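Beta-galactosidase (Bacteroides thetaiotaomicron, PDB 5MUJ) is a glycoside hydrolase that binds chain B of the plant pectin rhamnogalacturonan II and probably cleaves an arabinofuranosyl linkage within it. Local coordinates at residues A[63-68]-A[72-77]; A[90-95]-A[146-151]; A[158-163]-A[204-209]. All coordinates share one frame; numbering follows the deposited sequence.

Contact 1: residues A[63-68]-A[72-77]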
loop_
_atom_site.group_PDB
_atom_site.type_symbol
_atom_site.label_atom_id
_atom_site.label_comp_id
_atom_site.label_asym_id
_atom_site.label_seq_id
_atom_site.Cartn_x
_atom_site.Cartn_y
_atom_site.Cartn_z
ATOM N N PRO A 63 2.534 1.404 -5.197
ATOM C CA PRO A 63 2.405 2.803 -5.455
ATOM C C PRO A 63 1.807 3.652 -4.347
ATOM O O PRO A 63 0.804 3.261 -3.703
ATOM C CB PRO A 63 1.461 2.841 -6.673
ATOM C CG PRO A 63 0.584 1.644 -6.469
ATOM C CD PRO A 63 1.545 0.612 -5.968
ATOM N N THR A 64 2.408 4.820 -4.149
ATOM C CA THR A 64 1.790 5.878 -3.384
ATOM C C THR A 64 1.860 7.130 -4.256
ATOM O O THR A 64 2.957 7.540 -4.656
ATOM C CB THR A 64 2.510 6.132 -2.048
ATOM O OG1 THR A 64 2.706 4.900 -1.362
ATOM C CG2 THR A 64 1.711 7.056 -1.136
ATOM N N VAL A 65 0.706 7.708 -4.542
ATOM C CA VAL A 65 0.644 8.876 -5.469
ATOM C C VAL A 65 0.248 10.123 -4.712
ATOM O O VAL A 65 -0.694 10.130 -3.926
ATOM C CB VAL A 65 -0.305 8.675 -6.675
ATOM C CG1 VAL A 65 -0.412 9.972 -7.531
ATOM C CG2 VAL A 65 0.153 7.522 -7.542
ATOM N N PHE A 66 0.982 11.194 -4.991
ATOM C CA PHE A 66 0.703 12.476 -4.382
ATOM C C PHE A 66 1.096 13.644 -5.300
ATOM O O PHE A 66 1.687 13.443 -6.338
ATOM C CB PHE A 66 1.390 12.566 -3.018
ATOM C CG PHE A 66 2.863 12.271 -3.049
ATOM C CD1 PHE A 66 3.299 10.948 -3.086
ATOM C CD2 PHE A 66 3.817 13.288 -2.970
ATOM C CE1 PHE A 66 4.644 10.652 -3.122
ATOM C CE2 PHE A 66 5.159 12.986 -2.976
ATOM C CZ PHE A 66 5.569 11.663 -3.029
ATOM N N ARG A 67 0.731 14.844 -4.886
ATOM C CA ARG A 67 0.891 16.052 -5.731
ATOM C C ARG A 67 1.683 17.111 -4.959
ATOM O O ARG A 67 1.447 17.319 -3.786
ATOM C CB ARG A 67 -0.514 16.529 -6.121
ATOM C CG ARG A 67 -0.768 17.980 -6.442
ATOM C CD ARG A 67 -0.482 18.334 -7.895
ATOM N NE ARG A 67 -1.665 18.872 -8.581
ATOM C CZ ARG A 67 -2.299 20.016 -8.298
ATOM N NH1 ARG A 67 -1.888 20.819 -7.314
ATOM N NH2 ARG A 67 -3.373 20.360 -9.008
ATOM N N GLN A 68 2.628 17.768 -5.632
ATOM C CA GLN A 68 3.278 18.981 -5.098
ATOM C C GLN A 68 3.384 19.966 -6.237
ATOM O O GLN A 68 3.979 19.638 -7.253
ATOM C CB GLN A 68 4.674 18.704 -4.559
ATOM C CG GLN A 68 5.354 19.961 -4.030
ATOM C CD GLN A 68 6.594 19.645 -3.227
ATOM O OE1 GLN A 68 7.694 19.660 -3.749
ATOM N NE2 GLN A 68 6.412 19.342 -1.955
ATOM N N TRP A 72 2.700 15.519 -10.329
ATOM C CA TRP A 72 2.310 14.287 -9.674
ATOM C C TRP A 72 3.557 13.430 -9.390
ATOM O O TRP A 72 4.442 13.280 -10.229
ATOM C CB TRP A 72 1.331 13.492 -10.520
ATOM C CG TRP A 72 0.028 14.225 -10.738
ATOM C CD1 TRP A 72 -0.362 14.966 -11.841
ATOM C CD2 TRP A 72 -1.049 14.312 -9.811
ATOM N NE1 TRP A 72 -1.601 15.498 -11.636
ATOM C CE2 TRP A 72 -2.061 15.091 -10.407
ATOM C CE3 TRP A 72 -1.267 13.790 -8.535
ATOM C CZ2 TRP A 72 -3.268 15.373 -9.749
ATOM C CZ3 TRP A 72 -2.470 14.064 -7.897
ATOM C CH2 TRP A 72 -3.456 14.818 -8.498
ATOM N N LEU A 73 3.610 12.863 -8.184
ATOM C CA LEU A 73 4.728 12.046 -7.748
ATOM C C LEU A 73 4.221 10.654 -7.330
ATOM O O LEU A 73 3.079 10.548 -6.926
ATOM C CB LEU A 73 5.403 12.758 -6.597
ATOM C CG LEU A 73 5.957 14.144 -6.947
ATOM C CD1 LEU A 73 6.301 14.886 -5.681
ATOM C CD2 LEU A 73 7.163 14.001 -7.846
HETATM N N MSE A 74 5.008 9.613 -7.618
HETATM C CA MSE A 74 4.686 8.255 -7.162
HETATM C C MSE A 74 5.913 7.637 -6.555
HETATM O O MSE A 74 6.923 7.468 -7.213
HETATM C CB MSE A 74 4.222 7.386 -8.340
HETATM C CG MSE A 74 3.794 5.995 -7.841
HETATM SE SE MSE A 74 3.820 4.731 -9.316
HETATM C CE MSE A 74 2.490 5.622 -10.462
ATOM N N THR A 75 5.804 7.241 -5.285
ATOM C CA THR A 75 6.845 6.334 -4.721
ATOM C C THR A 75 6.430 4.909 -5.013
ATOM O O THR A 75 5.264 4.635 -5.172
ATOM C CB THR A 75 7.141 6.457 -3.183
ATOM O OG1 THR A 75 5.931 6.324 -2.408
ATOM C CG2 THR A 75 7.810 7.706 -2.832
ATOM N N TYR A 76 7.424 4.055 -5.199
ATOM C CA TYR A 76 7.211 2.621 -5.427
ATOM C C TYR A 76 8.415 1.792 -4.948
ATOM O O TYR A 76 9.491 2.321 -4.714
ATOM C CB TYR A 76 6.848 2.327 -6.878
ATOM C CG TYR A 76 7.935 2.664 -7.891
ATOM C CD1 TYR A 76 8.893 1.718 -8.250
ATOM C CD2 TYR A 76 7.968 3.923 -8.534
ATOM C CE1 TYR A 76 9.904 2.003 -9.153
ATOM C CE2 TYR A 76 8.976 4.217 -9.466
ATOM C CZ TYR A 76 9.894 3.254 -9.811
ATOM O OH TYR A 76 10.888 3.516 -10.722
ATOM N N VAL A 77 8.187 0.496 -4.742
ATOM C CA VAL A 77 9.262 -0.360 -4.310
ATOM C C VAL A 77 9.740 -1.214 -5.491
ATOM O O VAL A 77 8.968 -1.562 -6.402
ATOM C CB VAL A 77 8.869 -1.238 -3.085
ATOM C CG1 VAL A 77 8.372 -0.311 -1.972
ATOM C CG2 VAL A 77 7.852 -2.328 -3.457
HETATM O O HOH W 1 5.108 3.820 -1.989
#

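Contact 2: residues A[90-95]-A[146-151]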
loop_
_atom_site.group_PDB
_atom_site.type_symbol
_atom_site.label_atom_id
_atom_site.label_comp_id
_atom_site.label_asym_id
_atom_site.label_seq_id
_atom_site.Cartn_x
_atom_site.Cartn_y
_atom_site.Cartn_z
ATOM N N TYR A 90 13.889 -5.019 -1.018
ATOM C CA TYR A 90 13.295 -3.764 -1.405
ATOM C C TYR A 90 14.186 -2.533 -1.301
ATOM O O TYR A 90 14.890 -2.346 -0.295
ATOM C CB TYR A 90 12.041 -3.514 -0.584
ATOM C CG TYR A 90 10.798 -4.314 -0.931
ATOM C CD1 TYR A 90 10.507 -4.688 -2.245
ATOM C CD2 TYR A 90 9.869 -4.626 0.054
ATOM C CE1 TYR A 90 9.346 -5.370 -2.571
ATOM C CE2 TYR A 90 8.722 -5.341 -0.243
ATOM C CZ TYR A 90 8.455 -5.710 -1.559
ATOM O OH TYR A 90 7.311 -6.383 -1.868
ATOM N N GLU A 91 14.142 -1.694 -2.366
ATOM C CA GLU A 91 14.425 -0.247 -2.283
ATOM C C GLU A 91 13.208 0.557 -2.732
ATOM O O GLU A 91 12.315 0.019 -3.368
ATOM C CB GLU A 91 15.675 0.164 -3.103
ATOM C CG GLU A 91 16.966 -0.483 -2.634
ATOM C CD GLU A 91 18.178 -0.020 -3.378
ATOM O OE1 GLU A 91 18.225 -0.191 -4.637
ATOM O OE2 GLU A 91 19.047 0.556 -2.711
ATOM N N THR A 92 13.177 1.825 -2.346
ATOM C CA THR A 92 12.078 2.681 -2.681
ATOM C C THR A 92 12.626 3.738 -3.646
ATOM O O THR A 92 13.667 4.374 -3.429
ATOM C CB THR A 92 11.470 3.330 -1.467
ATOM O OG1 THR A 92 11.144 2.315 -0.504
ATOM C CG2 THR A 92 10.199 4.118 -1.800
ATOM N N TRP A 93 11.846 3.898 -4.711
ATOM C CA TRP A 93 12.127 4.843 -5.803
ATOM C C TRP A 93 10.962 5.846 -5.886
ATOM O O TRP A 93 9.861 5.665 -5.359
ATOM C CB TRP A 93 12.281 4.081 -7.132
ATOM C CG TRP A 93 13.433 3.160 -7.218
ATOM C CD1 TRP A 93 13.622 2.009 -6.482
ATOM C CD2 TRP A 93 14.563 3.258 -8.069
ATOM N NE1 TRP A 93 14.807 1.395 -6.816
ATOM C CE2 TRP A 93 15.414 2.142 -7.796
ATOM C CE3 TRP A 93 14.956 4.189 -9.036
ATOM C CZ2 TRP A 93 16.618 1.944 -8.460
ATOM C CZ3 TRP A 93 16.150 4.005 -9.671
ATOM C CH2 TRP A 93 16.957 2.891 -9.431
ATOM N N ILE A 94 11.218 6.867 -6.675
ATOM C CA ILE A 94 10.228 7.932 -6.970
ATOM C C ILE A 94 10.180 8.245 -8.484
ATOM O O ILE A 94 11.207 8.282 -9.147
ATOM C CB ILE A 94 10.433 9.186 -6.083
ATOM C CG1 ILE A 94 9.200 10.077 -6.065
ATOM C CG2 ILE A 94 11.647 10.008 -6.517
ATOM C CD1 ILE A 94 9.239 11.173 -5.028
ATOM N N ALA A 95 8.957 8.453 -8.969
ATOM C CA ALA A 95 8.762 8.828 -10.355
ATOM C C ALA A 95 7.846 10.011 -10.390
ATOM O O ALA A 95 7.101 10.319 -9.467
ATOM C CB ALA A 95 8.157 7.712 -11.164
ATOM N N HIS A 146 8.361 16.192 6.084
ATOM C CA HIS A 146 7.494 15.152 5.518
ATOM C C HIS A 146 7.935 13.806 6.069
ATOM O O HIS A 146 9.108 13.610 6.425
ATOM C CB HIS A 146 7.536 15.150 3.990
ATOM C CG HIS A 146 6.930 16.372 3.371
ATOM N ND1 HIS A 146 5.589 16.473 3.114
ATOM C CD2 HIS A 146 7.480 17.541 2.966
ATOM C CE1 HIS A 146 5.330 17.642 2.559
ATOM N NE2 HIS A 146 6.460 18.321 2.481
ATOM N N TRP A 147 6.972 12.904 6.191
ATOM C CA TRP A 147 7.189 11.618 6.895
ATOM C C TRP A 147 6.808 10.441 6.011
ATOM O O TRP A 147 6.073 10.590 5.037
ATOM C CB TRP A 147 6.385 11.603 8.186
ATOM C CG TRP A 147 6.768 12.671 9.101
ATOM C CD1 TRP A 147 6.358 13.979 9.079
ATOM C CD2 TRP A 147 7.663 12.550 10.190
ATOM N NE1 TRP A 147 6.963 14.679 10.095
ATOM C CE2 TRP A 147 7.763 13.818 10.797
ATOM C CE3 TRP A 147 8.404 11.493 10.705
ATOM C CZ2 TRP A 147 8.565 14.050 11.910
ATOM C CZ3 TRP A 147 9.207 11.723 11.830
ATOM C CH2 TRP A 147 9.272 12.991 12.416
HETATM N N MSE A 148 7.328 9.278 6.364
HETATM C CA MSE A 148 7.136 8.029 5.631
HETATM C C MSE A 148 7.317 6.885 6.588
HETATM O O MSE A 148 8.163 6.960 7.477
HETATM C CB MSE A 148 8.213 7.972 4.560
HETATM C CG MSE A 148 8.291 6.680 3.771
HETATM SE SE MSE A 148 9.868 6.684 2.614
HETATM C CE MSE A 148 8.712 6.977 1.074
ATOM N N THR A 149 6.521 5.842 6.440
ATOM C CA THR A 149 6.796 4.574 7.107
ATOM C C THR A 149 7.207 3.571 6.067
ATOM O O THR A 149 6.945 3.730 4.898
ATOM C CB THR A 149 5.612 4.010 7.903
ATOM O OG1 THR A 149 4.519 3.756 7.006
ATOM C CG2 THR A 149 5.224 4.980 9.029
ATOM N N TYR A 150 7.830 2.490 6.507
ATOM C CA TYR A 150 8.386 1.495 5.599
ATOM C C TYR A 150 8.467 0.060 6.143
ATOM O O TYR A 150 8.487 -0.188 7.391
ATOM C CB TYR A 150 9.739 1.960 5.034
ATOM C CG TYR A 150 10.882 2.100 6.026
ATOM C CD1 TYR A 150 11.760 1.037 6.276
ATOM C CD2 TYR A 150 11.135 3.306 6.650
ATOM C CE1 TYR A 150 12.843 1.186 7.149
ATOM C CE2 TYR A 150 12.214 3.469 7.533
ATOM C CZ TYR A 150 13.070 2.417 7.772
ATOM O OH TYR A 150 14.136 2.638 8.644
ATOM N N ILE A 151 8.459 -0.885 5.209
ATOM C CA ILE A 151 8.825 -2.299 5.452
ATOM C C ILE A 151 10.348 -2.324 5.583
ATOM O O ILE A 151 11.064 -1.964 4.612
ATOM C CB ILE A 151 8.353 -3.197 4.280
ATOM C CG1 ILE A 151 6.830 -3.333 4.292
ATOM C CG2 ILE A 151 9.109 -4.520 4.241
ATOM C CD1 ILE A 151 6.244 -4.000 3.069
#

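Contact 3: residues A[158-163]-A[204-209]. With 8PK (4-O-[(1R)-1-hydroxyethyl]-2-O-methyl-alpha-L-fucopyranose), chain B; RAM (alpha-L-rhamnopyranose), chain C; RAM (alpha-L-rhamnopyranose), chain D.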
loop_
_atom_site.group_PDB
_atom_site.type_symbol
_atom_site.label_atom_id
_atom_site.label_comp_id
_atom_site.label_asym_id
_atom_site.label_seq_id
_atom_site.Cartn_x
_atom_site.Cartn_y
_atom_site.Cartn_z
ATOM N N TYR A 158 12.764 -12.124 -1.261
ATOM C CA TYR A 158 11.490 -11.447 -1.360
ATOM C C TYR A 158 10.758 -11.383 -0.002
ATOM O O TYR A 158 10.388 -12.410 0.564
ATOM C CB TYR A 158 10.611 -12.123 -2.390
ATOM C CG TYR A 158 9.358 -11.344 -2.738
ATOM C CD1 TYR A 158 9.441 -10.187 -3.533
ATOM C CD2 TYR A 158 8.095 -11.740 -2.296
ATOM C CE1 TYR A 158 8.296 -9.459 -3.888
ATOM C CE2 TYR A 158 6.953 -11.012 -2.633
ATOM C CZ TYR A 158 7.055 -9.880 -3.435
ATOM O OH TYR A 158 5.913 -9.184 -3.767
ATOM N N GLU A 159 10.545 -10.167 0.471
ATOM C CA GLU A 159 9.831 -9.863 1.703
ATOM C C GLU A 159 10.416 -10.646 2.884
ATOM O O GLU A 159 11.593 -10.493 3.162
ATOM C CB GLU A 159 8.315 -9.981 1.508
ATOM C CG GLU A 159 7.786 -8.934 0.514
ATOM C CD GLU A 159 6.284 -8.682 0.531
ATOM O OE1 GLU A 159 5.522 -9.539 1.029
ATOM O OE2 GLU A 159 5.841 -7.635 -0.008
ATOM N N ALA A 160 9.607 -11.495 3.524
ATOM C CA ALA A 160 9.966 -12.120 4.777
ATOM C C ALA A 160 10.505 -13.522 4.615
ATOM O O ALA A 160 10.549 -14.258 5.577
ATOM C CB ALA A 160 8.790 -12.114 5.745
ATOM N N VAL A 161 10.920 -13.912 3.417
ATOM C CA VAL A 161 11.399 -15.291 3.203
ATOM C C VAL A 161 12.631 -15.708 4.050
ATOM O O VAL A 161 12.726 -16.878 4.433
ATOM C CB VAL A 161 11.644 -15.556 1.687
ATOM C CG1 VAL A 161 12.840 -14.775 1.168
ATOM C CG2 VAL A 161 11.812 -17.041 1.395
ATOM N N LYS A 162 13.570 -14.790 4.297
ATOM C CA LYS A 162 14.784 -15.077 5.111
ATOM C C LYS A 162 14.745 -14.568 6.555
ATOM O O LYS A 162 15.478 -15.081 7.411
ATOM C CB LYS A 162 16.063 -14.569 4.423
ATOM C CG LYS A 162 16.490 -15.323 3.162
ATOM C CD LYS A 162 16.517 -16.848 3.254
ATOM C CE LYS A 162 16.598 -17.505 1.885
ATOM N NZ LYS A 162 17.770 -17.065 1.082
ATOM N N ALA A 163 13.904 -13.577 6.817
ATOM C CA ALA A 163 13.816 -12.940 8.117
ATOM C C ALA A 163 12.555 -12.102 8.158
ATOM O O ALA A 163 12.070 -11.673 7.121
ATOM C CB ALA A 163 15.042 -12.065 8.408
ATOM N N THR A 204 5.224 -11.334 11.105
ATOM C CA THR A 204 5.938 -10.291 10.355
ATOM C C THR A 204 4.950 -9.170 10.149
ATOM O O THR A 204 3.745 -9.382 10.127
ATOM C CB THR A 204 6.510 -10.808 9.012
ATOM O OG1 THR A 204 7.016 -9.706 8.251
ATOM C CG2 THR A 204 5.444 -11.541 8.199
ATOM N N GLN A 205 5.476 -7.970 10.018
ATOM C CA GLN A 205 4.681 -6.818 9.628
ATOM C C GLN A 205 4.865 -6.596 8.142
ATOM O O GLN A 205 5.847 -7.043 7.545
ATOM C CB GLN A 205 4.994 -5.605 10.523
ATOM C CG GLN A 205 4.524 -5.968 11.979
ATOM C CD GLN A 205 5.250 -5.311 13.125
ATOM O OE1 GLN A 205 4.766 -5.362 14.289
ATOM N NE2 GLN A 205 6.431 -4.831 12.881
ATOM N N TYR A 206 3.855 -6.008 7.537
ATOM C CA TYR A 206 3.937 -5.700 6.113
ATOM C C TYR A 206 3.649 -4.176 5.887
ATOM O O TYR A 206 4.232 -3.338 6.611
ATOM C CB TYR A 206 3.044 -6.600 5.304
ATOM C CG TYR A 206 3.415 -8.056 5.292
ATOM C CD1 TYR A 206 4.463 -8.513 4.508
ATOM C CD2 TYR A 206 2.708 -8.997 6.044
ATOM C CE1 TYR A 206 4.798 -9.840 4.423
ATOM C CE2 TYR A 206 3.063 -10.333 5.996
ATOM C CZ TYR A 206 4.098 -10.757 5.208
ATOM O OH TYR A 206 4.393 -12.099 5.145
ATOM N N LYS A 207 2.799 -3.805 4.915
ATOM C CA LYS A 207 2.587 -2.354 4.601
ATOM C C LYS A 207 1.968 -1.627 5.791
ATOM O O LYS A 207 1.242 -2.285 6.583
ATOM C CB LYS A 207 1.716 -2.159 3.334
ATOM C CG LYS A 207 1.211 -0.745 3.150
ATOM C CD LYS A 207 0.738 -0.379 1.738
ATOM C CE LYS A 207 0.244 1.060 1.683
ATOM N NZ LYS A 207 -0.118 1.447 0.281
ATOM N N SER A 208 2.333 -0.360 5.992
ATOM C CA SER A 208 1.736 0.572 6.934
ATOM C C SER A 208 1.482 1.914 6.259
ATOM O O SER A 208 2.135 2.240 5.268
ATOM C CB SER A 208 2.703 0.825 8.102
ATOM O OG SER A 208 3.915 1.401 7.595
ATOM N N THR A 209 0.544 2.689 6.781
ATOM C CA THR A 209 0.348 4.098 6.345
ATOM C C THR A 209 -0.140 4.842 7.561
ATOM O O THR A 209 -1.006 4.323 8.289
ATOM C CB THR A 209 -0.648 4.238 5.180
ATOM O OG1 THR A 209 -0.058 3.696 4.002
ATOM C CG2 THR A 209 -0.980 5.675 4.934
HETATM O O9 8PK B . 7.902 -16.645 8.027
HETATM C C8 8PK B . 7.095 -15.482 7.882
HETATM C C10 8PK B . 7.877 -14.246 8.269
HETATM O O4 8PK B . 6.607 -15.389 6.535
HETATM C C4 8PK B . 5.920 -16.564 6.095
HETATM C C5 8PK B . 6.087 -16.697 4.595
HETATM C C6 8PK B . 7.566 -16.740 4.193
HETATM O O5 8PK B . 5.423 -15.598 3.932
HETATM C C3 8PK B . 4.442 -16.518 6.472
HETATM O O3 8PK B . 4.234 -16.396 7.883
HETATM C C2 8PK B . 3.808 -15.335 5.779
HETATM O O2 8PK B . 2.414 -15.327 6.112
HETATM C C7 8PK B . 2.022 -14.254 6.980
HETATM C C1 8PK B . 4.035 -15.428 4.268
HETATM C C1 RAM C . 2.432 -11.900 -0.895
HETATM C C2 RAM C . 2.863 -10.466 -1.070
HETATM C C3 RAM C . 2.926 -10.167 -2.566
HETATM C C4 RAM C . 1.541 -10.441 -3.156
HETATM C C5 RAM C . 0.967 -11.839 -2.886
HETATM C C6 RAM C . -0.533 -11.900 -3.122
HETATM O O2 RAM C . 1.903 -9.616 -0.388
HETATM O O3 RAM C . 3.339 -8.823 -2.827
HETATM O O4 RAM C . 1.633 -10.338 -4.567
HETATM O O5 RAM C . 1.264 -12.393 -1.579
HETATM C C1 RAM D . 10.607 -21.735 2.760
HETATM C C2 RAM D . 10.349 -20.359 2.205
HETATM C C3 RAM D . 8.867 -20.072 2.116
HETATM C C4 RAM D . 8.224 -20.268 3.495
HETATM C C5 RAM D . 8.583 -21.607 4.150
HETATM C C6 RAM D . 8.254 -21.621 5.643
HETATM O O2 RAM D . 10.985 -19.471 3.131
HETATM O O3 RAM D . 8.722 -18.723 1.647
HETATM O O4 RAM D . 6.901 -20.303 2.955
HETATM O O5 RAM D . 9.972 -21.906 4.037
HETATM O O HOH W 2 6.583 -13.063 3.589
#

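Contact 1: residues A[63-68]-A[72-77]
Phe66 and Leu73 are paired across an antiparallel hairpin, and the leucine spreads over the aromatic ring: Leu73 CB stands 3.8 Å from the centroid of the Phe66 ring in a CH-pi contact, while Leu73 CD1 comes within 3.5 Å of Phe66 CE2. Phe66 can offer this face because its CG lies between the backbone N and the carbonyl carbon (chi1 53°), which turns the ring over the neighbouring strand. Their backbones are a hydrogen-bonded pair, with Leu73 N giving a nearly straight bond to Phe66 O at 2.7 Å. Thr64 and Thr75 form a second such pair on the same side of the sheet. Their side chains run side by side, and both hydroxyls donate to one water, 2.7 Å from Thr64 OG1, so a single oxygen joins the two. On the other side, Arg67 CB sits over one face of the six-membered ring of Trp72, 3.6 Å from Trp72 CZ3; the guanidinium lies farther away, giving at most a weak cation-pi attraction. Val65 CG2 meets Met74 CG at 4.0 Å, and the selenium of Met74, a selenomethionine, rests against Pro63 CB. Strand 59-68 is an outermost strand of its four-stranded sheet, and 71-79 continues the sheet into 90-97. Strand 331-340 covers the side bearing Val65 and Trp72, and Pro126 of strand 121-126 covers Phe66, Thr64 and Thr75.

Contact 2: residues A[90-95]-A[146-151]
Tyr90 turns the edge of its ring to Ile151, with Tyr90 CD2 lying 4.3 Å from Ile151 CG2 near the ring plane. A second point of touch is made by Thr92 and Met148: the selenomethionine runs out with its CG anti to the backbone N (chi1 174°) and stays extended to the selenium, carrying its CE methyl to 4.3 Å from Thr92 CG2. These two apolar meetings are the closest part of the contact, and even here the backbones stand well apart, Tyr90 CA and Ile151 CA being 8.3 Å from each other. Beyond them the packing is looser. The ring of Tyr150 leads away to put its hydroxyl on Asp118, and past Thr92 and Met148 the two segments diverge toward Ala95 and the partly exposed His146. The polar groups of the touching residues are held by other parts of the chain: Tyr90 OH by Glu159, Thr92 OG1 by the backbone of Arg122 and Gly124. Both segments belong to four-stranded antiparallel sheets that succeed one another in the propeller. Strand 90-97 lies between 71-79 and 104-110 in the first, strand 146-153 between 121-126 and 166-172 in the second, and 121-126 reaches back to bind Tyr90 and Thr92.

Contact 3: residues A[158-163]-A[204-209]
Glu159 and Tyr206 both set CG anti to their carbonyl carbon (chi1 -65° and -66°), which sends an extended carboxylate and a phenol across one another at about a right angle; Glu159 OE1 arrives 3.5 Å from Tyr206 CE1. They line the glycan pocket of a five-bladed beta-propeller, where a type II' turn from Tyr158 to Val161 faces the beginning of strand 204-212. The planes of carboxylate and ring are 39° apart, and the other carboxylate oxygen, Glu159 OE2, is held by Tyr90 OH, which helps to fix the rotation of the acid. Beside this crossing, Ala160 CB lies 3.9 Å from Thr204 OG1, and the C10 methyl of the substituted fucose 8PK tucks against both residues, 3.4 Å from Ala160 CB and 3.6 Å from Thr204 CG2. Thr204 OG1 also donates to Gln205 O and is bonded to Leu165 N, an arrangement that holds the hydroxyl and so the CG2 wall. With a glycine in place of Thr204, the C10 methyl would probably lose one of its walls and Leu165 N its side-chain mate. At the first residue of the turn, Tyr158 OH makes a 2.8 Å hydrogen bond to O3 of the chain C rhamnose. A water near the plane of the Tyr206 ring is hydrogen-bonded to Tyr206 OH at 2.9 Å and donates to 8PK O5 at 2.8 Å.

The three contacts follow one another along the chain and span three successive blades of the propeller. Contact 1 pairs two strands within the first of these; contact 2, its centre 10 Å away, joins that blade to the next. They share one sheet, since strands 71-79 and 90-97 are neighbours, linked by Tyr76 O to Trp93 N and Met74 O to Ala95 N. Contact 3, 14 Å from contact 2 between centres, brings a loop of the second blade against the third. Tyr90 OH to Glu159 OE2 and Thr149 OG1 to Ser208 OG tie the two together. Contacts 1 and 3 do not touch. The series thus leads from the blade interior to the bound glycan.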